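Local coordinates for Low molecular weight phosphotyrosine protein phosphatase 1 (Drosophila melanogaster, PDB 7CUY) that acts as a protein tyrosine phosphatase and probably also hydrolyses small aryl phosphates and acyl phosphates, at residues L108-F113 with Q139-A144; V21-T26 with A146-E151; F85-D90 with R120-P125; L59-L64 with G133-Y138. All blocks are in the same frame, centred on the assembly; numbering follows the deposited sequence.

Contact 1: L108-F113 with Q139-A144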
loop_
_atom_site.group_PDB
_atom_site.type_symbol
_atom_site.label_atom_id
_atom_site.label_comp_id
_atom_site.label_asym_id
_atom_site.label_seq_id
_atom_site.Cartn_x
_atom_site.Cartn_y
_atom_site.Cartn_z
ATOM N N LEU A 108 5.886 4.666 7.518
ATOM C CA LEU A 108 4.824 5.654 7.493
ATOM C C LEU A 108 3.489 4.938 7.415
ATOM O O LEU A 108 3.398 3.796 6.976
ATOM C CB LEU A 108 4.991 6.623 6.299
ATOM C CG LEU A 108 6.362 7.318 6.270
ATOM C CD1 LEU A 108 6.600 7.969 4.929
ATOM C CD2 LEU A 108 6.508 8.332 7.429
ATOM N N MET A 109 2.445 5.614 7.844
ATOM C CA MET A 109 1.102 5.114 7.627
ATOM C C MET A 109 0.503 5.898 6.466
ATOM O O MET A 109 0.548 7.134 6.464
ATOM C CB MET A 109 0.257 5.250 8.895
ATOM C CG MET A 109 -0.979 4.405 8.803
ATOM S SD MET A 109 -1.988 4.453 10.276
ATOM C CE MET A 109 -2.682 6.102 10.122
ATOM N N LEU A 110 -0.006 5.180 5.453
ATOM C CA LEU A 110 -0.353 5.846 4.194
ATOM C C LEU A 110 -1.370 6.968 4.413
ATOM O O LEU A 110 -1.252 8.050 3.824
ATOM C CB LEU A 110 -0.875 4.821 3.181
ATOM C CG LEU A 110 -1.262 5.405 1.807
ATOM C CD1 LEU A 110 -0.135 6.212 1.233
ATOM C CD2 LEU A 110 -1.663 4.314 0.828
ATOM N N GLY A 111 -2.352 6.749 5.289
ATOM C CA GLY A 111 -3.400 7.735 5.462
ATOM C C GLY A 111 -2.980 8.988 6.214
ATOM O O GLY A 111 -3.785 9.916 6.316
ATOM N N ASP A 112 -1.762 9.039 6.752
ATOM C CA ASP A 112 -1.298 10.305 7.318
ATOM C C ASP A 112 -1.029 11.354 6.236
ATOM O O ASP A 112 -0.692 12.502 6.560
ATOM C CB ASP A 112 -0.041 10.086 8.173
ATOM C CG ASP A 112 -0.362 9.536 9.575
ATOM O OD1 ASP A 112 -1.535 9.594 9.995
ATOM O OD2 ASP A 112 0.568 9.050 10.263
ATOM N N PHE A 113 -1.177 10.998 4.961
ATOM C CA PHE A 113 -1.003 11.938 3.865
ATOM C C PHE A 113 -2.354 12.179 3.212
ATOM O O PHE A 113 -3.110 11.231 2.977
ATOM C CB PHE A 113 0.041 11.421 2.870
ATOM C CG PHE A 113 1.412 11.335 3.468
ATOM C CD1 PHE A 113 2.270 12.422 3.419
ATOM C CD2 PHE A 113 1.807 10.200 4.166
ATOM C CE1 PHE A 113 3.525 12.362 4.009
ATOM C CE2 PHE A 113 3.055 10.128 4.763
ATOM C CZ PHE A 113 3.920 11.202 4.689
ATOM N N GLN A 139 -10.535 4.960 -2.873
ATOM C CA GLN A 139 -10.666 6.410 -2.773
ATOM C C GLN A 139 -9.616 6.998 -1.837
ATOM O O GLN A 139 -9.018 8.040 -2.136
ATOM C CB GLN A 139 -12.075 6.789 -2.303
ATOM C CG GLN A 139 -13.160 6.570 -3.347
ATOM C CD GLN A 139 -14.258 7.641 -3.321
ATOM O OE1 GLN A 139 -14.292 8.528 -2.444
ATOM N NE2 GLN A 139 -15.144 7.585 -4.314
ATOM N N GLN A 140 -9.368 6.340 -0.702
ATOM C CA GLN A 140 -8.375 6.838 0.245
ATOM C C GLN A 140 -6.977 6.816 -0.357
ATOM O O GLN A 140 -6.226 7.791 -0.247
ATOM C CB GLN A 140 -8.414 6.012 1.531
ATOM C CG GLN A 140 -9.672 6.223 2.355
ATOM C CD GLN A 140 -9.814 5.196 3.470
ATOM O OE1 GLN A 140 -10.072 4.019 3.212
ATOM N NE2 GLN A 140 -9.663 5.638 4.710
ATOM N N CYS A 141 -6.610 5.703 -0.990
ATOM C CA CYS A 141 -5.299 5.590 -1.617
ATOM C C CYS A 141 -5.094 6.646 -2.703
ATOM O O CYS A 141 -3.987 7.167 -2.873
ATOM C CB CYS A 141 -5.138 4.185 -2.197
ATOM S SG CYS A 141 -5.040 2.905 -0.914
ATOM N N VAL A 142 -6.133 6.941 -3.479
ATOM C CA VAL A 142 -5.996 7.966 -4.510
ATOM C C VAL A 142 -5.587 9.298 -3.887
ATOM O O VAL A 142 -4.665 9.974 -4.369
ATOM C CB VAL A 142 -7.304 8.079 -5.309
ATOM C CG1 VAL A 142 -7.303 9.342 -6.190
ATOM C CG2 VAL A 142 -7.500 6.829 -6.151
ATOM N N VAL A 143 -6.224 9.670 -2.774
ATOM C CA VAL A 143 -5.912 10.937 -2.126
ATOM C C VAL A 143 -4.564 10.866 -1.413
ATOM O O VAL A 143 -3.732 11.769 -1.542
ATOM C CB VAL A 143 -7.044 11.335 -1.164
ATOM C CG1 VAL A 143 -6.644 12.565 -0.330
ATOM C CG2 VAL A 143 -8.358 11.594 -1.951
ATOM N N ALA A 144 -4.335 9.803 -0.640
ATOM C CA ALA A 144 -3.095 9.689 0.125
ATOM C C ALA A 144 -1.875 9.617 -0.790
ATOM O O ALA A 144 -0.860 10.276 -0.547
ATOM C CB ALA A 144 -3.152 8.451 1.032
#

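Contact 2: V21-T26 with A146-E151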
loop_
_atom_site.group_PDB
_atom_site.type_symbol
_atom_site.label_atom_id
_atom_site.label_comp_id
_atom_site.label_asym_id
_atom_site.label_seq_id
_atom_site.Cartn_x
_atom_site.Cartn_y
_atom_site.Cartn_z
ATOM N N VAL A 21 -1.084 -0.384 -6.833
ATOM C CA VAL A 21 -1.507 -0.053 -8.192
ATOM C C VAL A 21 -1.843 1.437 -8.302
ATOM O O VAL A 21 -1.523 2.099 -9.311
ATOM C CB VAL A 21 -2.692 -0.943 -8.607
ATOM C CG1 VAL A 21 -3.326 -0.404 -9.872
ATOM C CG2 VAL A 21 -2.235 -2.377 -8.830
ATOM N N VAL A 22 -2.489 1.995 -7.276
ATOM C CA VAL A 22 -2.825 3.412 -7.319
ATOM C C VAL A 22 -1.556 4.256 -7.305
ATOM O O VAL A 22 -1.467 5.271 -8.007
ATOM C CB VAL A 22 -3.782 3.770 -6.163
ATOM C CG1 VAL A 22 -3.900 5.267 -6.000
ATOM C CG2 VAL A 22 -5.160 3.164 -6.398
ATOM N N MET A 23 -0.540 3.842 -6.535
ATOM C CA MET A 23 0.688 4.637 -6.484
ATOM C C MET A 23 1.376 4.649 -7.844
ATOM O O MET A 23 1.840 5.704 -8.304
ATOM C CB MET A 23 1.624 4.106 -5.397
ATOM C CG MET A 23 2.882 4.950 -5.129
ATOM S SD MET A 23 2.574 6.450 -4.130
ATOM C CE MET A 23 2.560 7.658 -5.401
ATOM N N VAL A 24 1.422 3.498 -8.519
ATOM C CA VAL A 24 2.043 3.441 -9.837
ATOM C C VAL A 24 1.270 4.312 -10.822
ATOM O O VAL A 24 1.859 5.084 -11.579
ATOM C CB VAL A 24 2.157 1.983 -10.319
ATOM C CG1 VAL A 24 2.502 1.930 -11.794
ATOM C CG2 VAL A 24 3.235 1.287 -9.530
ATOM N N ASP A 25 -0.061 4.219 -10.798
ATOM C CA ASP A 25 -0.894 5.080 -11.629
ATOM C C ASP A 25 -0.694 6.548 -11.284
ATOM O O ASP A 25 -0.662 7.411 -12.172
ATOM C CB ASP A 25 -2.358 4.694 -11.456
ATOM C CG ASP A 25 -3.280 5.487 -12.362
ATOM O OD1 ASP A 25 -2.934 5.655 -13.559
ATOM O OD2 ASP A 25 -4.347 5.936 -11.875
ATOM N N THR A 26 -0.548 6.849 -9.999
ATOM C CA THR A 26 -0.346 8.225 -9.585
ATOM C C THR A 26 0.992 8.755 -10.081
ATOM O O THR A 26 1.074 9.880 -10.591
ATOM C CB THR A 26 -0.450 8.301 -8.062
ATOM O OG1 THR A 26 -1.804 8.049 -7.681
ATOM C CG2 THR A 26 -0.015 9.649 -7.545
ATOM N N ALA A 146 -1.351 10.619 -3.943
ATOM C CA ALA A 146 -1.062 11.919 -4.540
ATOM C C ALA A 146 -0.345 12.835 -3.555
ATOM O O ALA A 146 0.712 13.400 -3.866
ATOM C CB ALA A 146 -2.368 12.553 -5.015
ATOM N N ALA A 147 -0.906 12.981 -2.348
ATOM C CA ALA A 147 -0.350 13.915 -1.374
ATOM C C ALA A 147 1.070 13.522 -0.981
ATOM O O ALA A 147 1.969 14.372 -0.945
ATOM C CB ALA A 147 -1.252 13.995 -0.141
ATOM N N PHE A 148 1.297 12.233 -0.694
ATOM C CA PHE A 148 2.658 11.762 -0.430
ATOM C C PHE A 148 3.591 12.064 -1.597
ATOM O O PHE A 148 4.706 12.570 -1.409
ATOM C CB PHE A 148 2.669 10.257 -0.164
ATOM C CG PHE A 148 4.059 9.679 -0.083
ATOM C CD1 PHE A 148 4.583 8.945 -1.125
ATOM C CD2 PHE A 148 4.843 9.896 1.038
ATOM C CE1 PHE A 148 5.872 8.415 -1.061
ATOM C CE2 PHE A 148 6.123 9.378 1.118
ATOM C CZ PHE A 148 6.640 8.633 0.057
ATOM N N MET A 149 3.174 11.703 -2.812
ATOM C CA MET A 149 4.003 11.962 -3.986
ATOM C C MET A 149 4.346 13.438 -4.098
ATOM O O MET A 149 5.511 13.809 -4.313
ATOM C CB MET A 149 3.289 11.504 -5.253
ATOM C CG MET A 149 4.045 11.877 -6.514
ATOM S SD MET A 149 3.152 11.380 -7.985
ATOM C CE MET A 149 1.906 12.695 -8.015
ATOM N N LYS A 150 3.342 14.300 -3.952
ATOM C CA LYS A 150 3.594 15.730 -4.105
ATOM C C LYS A 150 4.532 16.251 -3.020
ATOM O O LYS A 150 5.502 16.962 -3.319
ATOM C CB LYS A 150 2.268 16.493 -4.116
ATOM C CG LYS A 150 1.695 16.658 -5.515
ATOM C CD LYS A 150 0.225 17.001 -5.482
ATOM C CE LYS A 150 -0.176 17.793 -6.698
ATOM N NZ LYS A 150 -0.072 16.997 -7.926
ATOM N N GLU A 151 4.278 15.900 -1.753
ATOM C CA GLU A 151 5.103 16.425 -0.662
ATOM C C GLU A 151 6.493 15.811 -0.661
ATOM O O GLU A 151 7.499 16.522 -0.735
ATOM C CB GLU A 151 4.446 16.160 0.688
ATOM C CG GLU A 151 3.161 16.873 0.905
ATOM C CD GLU A 151 2.487 16.385 2.162
ATOM O OE1 GLU A 151 3.208 16.196 3.177
ATOM O OE2 GLU A 151 1.256 16.161 2.117
#

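Contact 3: F85-D90 with R120-P125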
loop_
_atom_site.group_PDB
_atom_site.type_symbol
_atom_site.label_atom_id
_atom_site.label_comp_id
_atom_site.label_asym_id
_atom_site.label_seq_id
_atom_site.Cartn_x
_atom_site.Cartn_y
_atom_site.Cartn_z
ATOM N N PHE A 85 4.970 1.587 3.927
ATOM C CA PHE A 85 3.670 2.102 4.347
ATOM C C PHE A 85 2.805 1.000 4.949
ATOM O O PHE A 85 2.567 -0.026 4.305
ATOM C CB PHE A 85 2.899 2.705 3.163
ATOM C CG PHE A 85 3.405 4.047 2.698
ATOM C CD1 PHE A 85 3.021 5.209 3.341
ATOM C CD2 PHE A 85 4.228 4.144 1.598
ATOM C CE1 PHE A 85 3.466 6.452 2.889
ATOM C CE2 PHE A 85 4.686 5.373 1.154
ATOM C CZ PHE A 85 4.304 6.528 1.798
ATOM N N GLY A 86 2.274 1.240 6.169
ATOM C CA GLY A 86 1.187 0.429 6.675
ATOM C C GLY A 86 -0.152 1.061 6.348
ATOM O O GLY A 86 -0.238 2.228 5.988
ATOM N N MET A 87 -1.211 0.274 6.481
ATOM C CA MET A 87 -2.552 0.780 6.223
ATOM C C MET A 87 -3.295 1.216 7.484
ATOM O O MET A 87 -4.131 2.126 7.408
ATOM C CB MET A 87 -3.382 -0.278 5.490
ATOM C CG MET A 87 -2.741 -0.769 4.194
ATOM S SD MET A 87 -2.633 0.514 2.927
ATOM C CE MET A 87 -0.889 0.557 2.618
ATOM N N ASP A 88 -3.029 0.581 8.629
ATOM C CA ASP A 88 -3.744 0.874 9.868
ATOM C C ASP A 88 -2.769 0.757 11.039
ATOM O O ASP A 88 -1.595 0.426 10.864
ATOM C CB ASP A 88 -4.970 -0.045 10.025
ATOM C CG ASP A 88 -4.608 -1.500 10.118
ATOM O OD1 ASP A 88 -3.429 -1.801 10.379
ATOM O OD2 ASP A 88 -5.503 -2.359 9.922
ATOM N N GLU A 89 -3.262 1.028 12.248
ATOM C CA GLU A 89 -2.370 1.081 13.400
ATOM C C GLU A 89 -1.774 -0.286 13.742
ATOM O O GLU A 89 -0.634 -0.351 14.220
ATOM C CB GLU A 89 -3.105 1.662 14.617
ATOM C CG GLU A 89 -4.462 1.017 14.911
ATOM C CD GLU A 89 -5.620 1.616 14.101
ATOM O OE1 GLU A 89 -5.899 1.113 12.985
ATOM O OE2 GLU A 89 -6.257 2.586 14.599
ATOM N N ASP A 90 -2.525 -1.374 13.527
ATOM C CA ASP A 90 -1.979 -2.723 13.706
ATOM C C ASP A 90 -0.802 -2.975 12.762
ATOM O O ASP A 90 0.223 -3.533 13.168
ATOM C CB ASP A 90 -3.072 -3.774 13.463
ATOM C CG ASP A 90 -4.065 -3.904 14.625
ATOM O OD1 ASP A 90 -3.795 -3.397 15.738
ATOM O OD2 ASP A 90 -5.126 -4.541 14.412
ATOM N N ARG A 120 -8.230 8.591 8.154
ATOM C CA ARG A 120 -6.847 8.230 7.875
ATOM C C ARG A 120 -6.588 6.734 7.973
ATOM O O ARG A 120 -5.613 6.258 7.387
ATOM C CB ARG A 120 -5.908 8.977 8.805
ATOM C CG ARG A 120 -5.843 8.439 10.208
ATOM C CD ARG A 120 -5.060 9.412 11.020
ATOM N NE ARG A 120 -4.884 9.008 12.403
ATOM C CZ ARG A 120 -3.696 8.859 12.974
ATOM N NH1 ARG A 120 -2.594 9.074 12.261
ATOM N NH2 ARG A 120 -3.609 8.508 14.254
ATOM N N ILE A 121 -7.434 5.990 8.679
ATOM C CA ILE A 121 -7.285 4.541 8.770
ATOM C C ILE A 121 -7.874 3.913 7.514
ATOM O O ILE A 121 -9.027 4.179 7.148
ATOM C CB ILE A 121 -7.958 3.992 10.037
ATOM C CG1 ILE A 121 -7.384 4.671 11.283
ATOM C CG2 ILE A 121 -7.806 2.474 10.131
ATOM C CD1 ILE A 121 -5.989 4.242 11.649
ATOM N N ILE A 122 -7.075 3.113 6.820
ATOM C CA ILE A 122 -7.592 2.333 5.704
ATOM C C ILE A 122 -7.959 0.965 6.263
ATOM O O ILE A 122 -7.093 0.132 6.554
ATOM C CB ILE A 122 -6.604 2.256 4.539
ATOM C CG1 ILE A 122 -6.439 3.666 3.928
ATOM C CG2 ILE A 122 -7.125 1.279 3.520
ATOM C CD1 ILE A 122 -5.095 3.929 3.221
ATOM N N GLU A 123 -9.263 0.742 6.418
ATOM C CA GLU A 123 -9.779 -0.418 7.134
ATOM C C GLU A 123 -9.740 -1.669 6.273
ATOM O O GLU A 123 -9.995 -1.626 5.068
ATOM C CB GLU A 123 -11.222 -0.176 7.578
ATOM C CG GLU A 123 -11.440 1.098 8.359
ATOM C CD GLU A 123 -11.210 0.880 9.832
ATOM O OE1 GLU A 123 -10.699 -0.214 10.176
ATOM O OE2 GLU A 123 -11.533 1.793 10.638
ATOM N N ASP A 124 -9.439 -2.779 6.910
ATOM C CA ASP A 124 -9.487 -4.120 6.353
ATOM C C ASP A 124 -10.890 -4.411 5.815
ATOM O O ASP A 124 -11.833 -4.517 6.605
ATOM C CB ASP A 124 -9.097 -5.095 7.462
ATOM C CG ASP A 124 -8.924 -6.516 6.974
ATOM O OD1 ASP A 124 -9.297 -6.816 5.815
ATOM O OD2 ASP A 124 -8.424 -7.326 7.780
ATOM N N PRO A 125 -11.085 -4.539 4.505
ATOM C CA PRO A 125 -12.428 -4.827 3.973
ATOM C C PRO A 125 -12.769 -6.300 3.806
ATOM O O PRO A 125 -13.861 -6.596 3.316
ATOM C CB PRO A 125 -12.370 -4.159 2.602
ATOM C CG PRO A 125 -10.967 -4.422 2.164
ATOM C CD PRO A 125 -10.110 -4.338 3.416
HETATM O O HOH W 1 -3.587 4.565 6.647
HETATM O O HOH W 2 -8.350 -2.204 9.651
#

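Contact 4: L59-L64 with G133-Y138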
loop_
_atom_site.group_PDB
_atom_site.type_symbol
_atom_site.label_atom_id
_atom_site.label_comp_id
_atom_site.label_asym_id
_atom_site.label_seq_id
_atom_site.Cartn_x
_atom_site.Cartn_y
_atom_site.Cartn_z
ATOM N N LEU A 59 -10.295 -2.231 -9.022
ATOM C CA LEU A 59 -9.333 -1.526 -9.864
ATOM C C LEU A 59 -9.824 -1.454 -11.314
ATOM O O LEU A 59 -9.775 -0.385 -11.934
ATOM C CB LEU A 59 -7.959 -2.201 -9.770
ATOM C CG LEU A 59 -7.285 -2.025 -8.404
ATOM C CD1 LEU A 59 -6.054 -2.949 -8.210
ATOM C CD2 LEU A 59 -6.921 -0.549 -8.173
ATOM N N GLN A 60 -10.323 -2.582 -11.850
ATOM C CA GLN A 60 -10.956 -2.612 -13.172
ATOM C C GLN A 60 -12.013 -1.528 -13.325
ATOM O O GLN A 60 -12.037 -0.809 -14.327
ATOM C CB GLN A 60 -11.599 -3.973 -13.415
ATOM C CG GLN A 60 -10.644 -5.119 -13.594
ATOM C CD GLN A 60 -11.281 -6.253 -14.367
ATOM O OE1 GLN A 60 -12.365 -6.722 -14.011
ATOM N NE2 GLN A 60 -10.616 -6.700 -15.435
ATOM N N LYS A 61 -12.910 -1.411 -12.342
ATOM C CA LYS A 61 -13.917 -0.355 -12.356
ATOM C C LYS A 61 -13.296 0.998 -12.662
ATOM O O LYS A 61 -13.934 1.853 -13.291
ATOM C CB LYS A 61 -14.640 -0.316 -11.010
ATOM C CG LYS A 61 -15.622 0.824 -10.824
ATOM C CD LYS A 61 -15.904 1.062 -9.331
ATOM C CE LYS A 61 -17.174 1.895 -9.091
ATOM N NZ LYS A 61 -18.432 1.157 -9.425
ATOM N N HIS A 62 -12.046 1.203 -12.249
ATOM C CA HIS A 62 -11.356 2.464 -12.459
ATOM C C HIS A 62 -10.284 2.353 -13.525
ATOM O O HIS A 62 -9.379 3.191 -13.578
ATOM C CB HIS A 62 -10.765 2.965 -11.143
ATOM C CG HIS A 62 -11.798 3.235 -10.098
ATOM N ND1 HIS A 62 -12.410 4.462 -9.960
ATOM C CD2 HIS A 62 -12.326 2.442 -9.139
ATOM C CE1 HIS A 62 -13.276 4.413 -8.964
ATOM N NE2 HIS A 62 -13.248 3.196 -8.452
ATOM N N GLY A 63 -10.372 1.332 -14.375
ATOM C CA GLY A 63 -9.475 1.220 -15.505
ATOM C C GLY A 63 -8.062 0.828 -15.153
ATOM O O GLY A 63 -7.131 1.186 -15.883
ATOM N N LEU A 64 -7.871 0.095 -14.059
ATOM C CA LEU A 64 -6.552 -0.327 -13.624
ATOM C C LEU A 64 -6.495 -1.843 -13.590
ATOM O O LEU A 64 -7.520 -2.514 -13.509
ATOM C CB LEU A 64 -6.222 0.246 -12.246
ATOM C CG LEU A 64 -6.016 1.743 -12.335
ATOM C CD1 LEU A 64 -6.131 2.367 -10.954
ATOM C CD2 LEU A 64 -4.664 2.052 -13.000
ATOM N N GLY A 133 -16.089 -1.809 0.847
ATOM C CA GLY A 133 -14.889 -1.448 1.582
ATOM C C GLY A 133 -13.645 -1.358 0.724
ATOM O O GLY A 133 -12.688 -0.672 1.100
ATOM N N PHE A 134 -13.628 -2.054 -0.411
ATOM C CA PHE A 134 -12.502 -1.950 -1.326
ATOM C C PHE A 134 -12.540 -0.621 -2.062
ATOM O O PHE A 134 -11.501 0.019 -2.278
ATOM C CB PHE A 134 -12.529 -3.118 -2.314
ATOM C CG PHE A 134 -12.274 -4.467 -1.677
ATOM C CD1 PHE A 134 -13.231 -5.062 -0.867
ATOM C CD2 PHE A 134 -11.091 -5.155 -1.920
ATOM C CE1 PHE A 134 -13.001 -6.311 -0.284
ATOM C CE2 PHE A 134 -10.847 -6.401 -1.343
ATOM C CZ PHE A 134 -11.804 -6.983 -0.538
ATOM N N GLU A 135 -13.742 -0.195 -2.451
ATOM C CA GLU A 135 -13.897 1.093 -3.106
ATOM C C GLU A 135 -13.466 2.227 -2.187
ATOM O O GLU A 135 -12.825 3.184 -2.640
ATOM C CB GLU A 135 -15.347 1.260 -3.567
ATOM C CG GLU A 135 -15.760 2.686 -3.912
ATOM C CD GLU A 135 -15.141 3.189 -5.216
ATOM O OE1 GLU A 135 -14.594 2.352 -5.987
ATOM O OE2 GLU A 135 -15.209 4.420 -5.461
ATOM N N THR A 136 -13.768 2.142 -0.883
ATOM C CA THR A 136 -13.381 3.271 -0.037
ATOM C C THR A 136 -11.874 3.276 0.197
ATOM O O THR A 136 -11.248 4.342 0.193
ATOM C CB THR A 136 -14.167 3.305 1.289
ATOM O OG1 THR A 136 -13.371 2.821 2.379
ATOM C CG2 THR A 136 -15.417 2.501 1.199
ATOM N N ALA A 137 -11.269 2.093 0.352
ATOM C CA ALA A 137 -9.813 1.998 0.365
ATOM C C ALA A 137 -9.207 2.607 -0.901
ATOM O O ALA A 137 -8.203 3.332 -0.844
ATOM C CB ALA A 137 -9.389 0.536 0.510
ATOM N N TYR A 138 -9.787 2.299 -2.060
ATOM C CA TYR A 138 -9.298 2.886 -3.301
ATOM C C TYR A 138 -9.375 4.414 -3.250
ATOM O O TYR A 138 -8.389 5.107 -3.535
ATOM C CB TYR A 138 -10.084 2.327 -4.494
ATOM C CG TYR A 138 -9.751 3.036 -5.788
ATOM C CD1 TYR A 138 -8.719 2.591 -6.587
ATOM C CD2 TYR A 138 -10.461 4.168 -6.194
ATOM C CE1 TYR A 138 -8.388 3.237 -7.755
ATOM C CE2 TYR A 138 -10.136 4.826 -7.365
ATOM C CZ TYR A 138 -9.098 4.355 -8.143
ATOM O OH TYR A 138 -8.758 4.997 -9.320
#

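Contact 1: L108-F113 with Q139-A144
Leu110 and Phe113 meet Ala144 in a buried, mostly apolar contact between the turn that follows edge strand 106-109 and the long helix 132-153. The fold is the alpha/beta sandwich of the low molecular weight phosphatases: a four-stranded parallel sheet, here with helix 132-153 packed where the last strand ends. After Met109 the chain curls into a short 3-10 turn, evidenced by the backbone bonds Asp112 N to Met109 O and Phe113 N to Leu110 O, and this presents two carbonyls to the helix. The methyl of Ala144 lies 3.4 Å from Leu110 O and the branch carbon Leu110 CG is 3.7 Å from the same Ala144 CB; the one methyl thus touches both the main-chain oxygen and the side chain of Leu110. Leu110 holds CG anti to its backbone N (chi1 -180°), which brings CG to Ala144 CB. Beyond it, Leu110 CD2 reaches Cys141 SG at 4.1 Å, one helical turn earlier, and Ala19 of helix 15-29 touches both of these side chains. Phe113 turns its ring away, edge-to-face with Phe148, but leaves its carbonyl at the helix: Ala144 CA approaches Phe113 O to 3.2 Å in a CA-H...O contact with 140° at the hydrogen.

Contact 2: V21-T26 with A146-E151
Met23 is the first residue of 21-26 to meet helix 146-151. Its CG stands anti to the backbone N and the chain then bends at chi2 and chi3, so that the thioether end comes closer to the other helix than its base does. The terminal Met23 CE lies 3.9 Å from Met149 CB, while Met23 SD approaches Phe148 CD1 at 4.4 Å, obliquely to the ring. That ring has aromatic neighbours of its own, standing edge-to-face with Tyr83 and Phe85 of the sheet and with Phe113. The two segments belong to helices 15-29 and 132-153, which pack against each other on one side of the parallel sheet in this alpha/beta fold; their local axes pass 10.3 Å apart at -47°, and Val37 of strand 35-41 lies against Met23 from the sheet side. One turn on, Thr26 divides its two branches. OG1, set beside the backbone N (chi1 -69°), gives a hydrogen bond of 2.8 Å to Val22 O from 42° above the carbonyl plane, and Val22 O also accepts from Thr26 N. CG2 faces across, 3.9 Å from Ala146 CA and 3.6 Å from Met149 CE. An alanine here would probably open a gap beside the Met149 thioether, leaving its end freer to turn, and would deprive Val22 O of its hydroxyl donor. Met149 runs extended until chi3, where a bend sets CE, like SD, against the Thr26 methyl.

Contact 3: F85-D90 with R120-P125
Ile121 CD1 approaches the Glu89 carboxylate obliquely, beyond its two oxygens and well above its plane, 3.4 Å from both Glu89 OE1 and Glu89 OE2; the two side chains cross at about a right angle. Glu89 CG takes the crowded position between backbone N and carbonyl carbon (chi1 50°), and a further bend at chi2 completes the approach. The other methyl branch, Ile121 CG2, packs 3.8 Å from Asp88 CB. An alanine in place of Ile121 would probably open a gap beside Asp88 CB and leave the Glu89 carboxylate freer to swing. Met87 O has two donors: Ile122 N reaches it over 3.2 Å, nearly straight at 159° but tilted 29° from the carbonyl plane, and a water donates to the same Met87 O at 2.6 Å and to Arg120 O at 2.7 Å. This pairing joins the turn after strand 83-86 to the loop bearing Asp124, which by similarity is the general acid of the low molecular weight phosphatases. The carboxylate of Asp88, the N-cap of helix 89-98, is shared: OD1 accepts from Asn91 N, and OD2 forms a salt bridge with Arg15, the probable catalytic arginine of the CX5R P-loop that begins at Cys9. Ile122 O accepts from Arg15 NH1 as well, and each segment thus supplies one acceptor to Arg15 NH1, which probably helps position the guanidinium. A second water donates to Asp88 OD2 at 2.9 Å and to Glu123 OE1, and accepts from Asp124 N at 3.0 Å.

Contact 4: L59-L64 with G133-Y138
His62 and Glu135 make the polar part of this surface contact. NE2 of His62 donates to Glu135 OE1 at 2.9 Å and 169°, the acceptor lying at the ring edge near its plane. A bend at chi2 of Glu135 turns CD toward His62. The bond uses the syn lone pair, and ring and carboxylate are only 16° from coplanar, a geometry that tends to fix the rotation of both. The aliphatic part of Lys61 passes close to Glu135 OE1, and its nearby ammonium would probably help keep the carboxylate charged. The aromatic part is a face-to-face stack of His62 on Tyr138, with centroids 4.0 Å apart and planes at 19°. It is offset: Tyr138 CE2 sits over the centre of the imidazole, 3.4 Å above its plane, whereas His62 CD2 lies toward the rim of the phenol. Apolar contacts from two leucines add to this. Leu64 CD1 comes to the ring edge 4.0 Å from Tyr138 CE1, and Leu59 CD2 approaches Tyr138 CD1 obliquely at 4.0 Å. His62 and Leu64 are brought to the tyrosine by the turn that ends helix 53-61: Leu64 N to Leu59 O (2.9 Å) and Gly63 N to Gln60 O (2.7 Å), with positive phi at Gly63, define a Schellman motif.

How the contacts relate
Helix 132-153 runs through three of the four contacts, offering successive parts: its start in contact 4, its middle in contact 1, its later turns in contact 2. Contacts 1 and 2 are buried: the first sets an alanine methyl against main-chain carbonyls and a leucine, with a cysteine sulfur nearby, the second relies on methionine thioethers. Contact 4, at the surface, adds a hydrogen bond and a ring stack. Contact 3, partly buried, joins the strand-to-helix turn after 83-86 to the loop before helix 132-153 through main-chain polar atoms and water, beside the probable catalytic residues. Touches between contacts tie the set together: Asp112 salt-bridges Arg120, Val22 packs on Tyr138, and Pro125 touches Phe134.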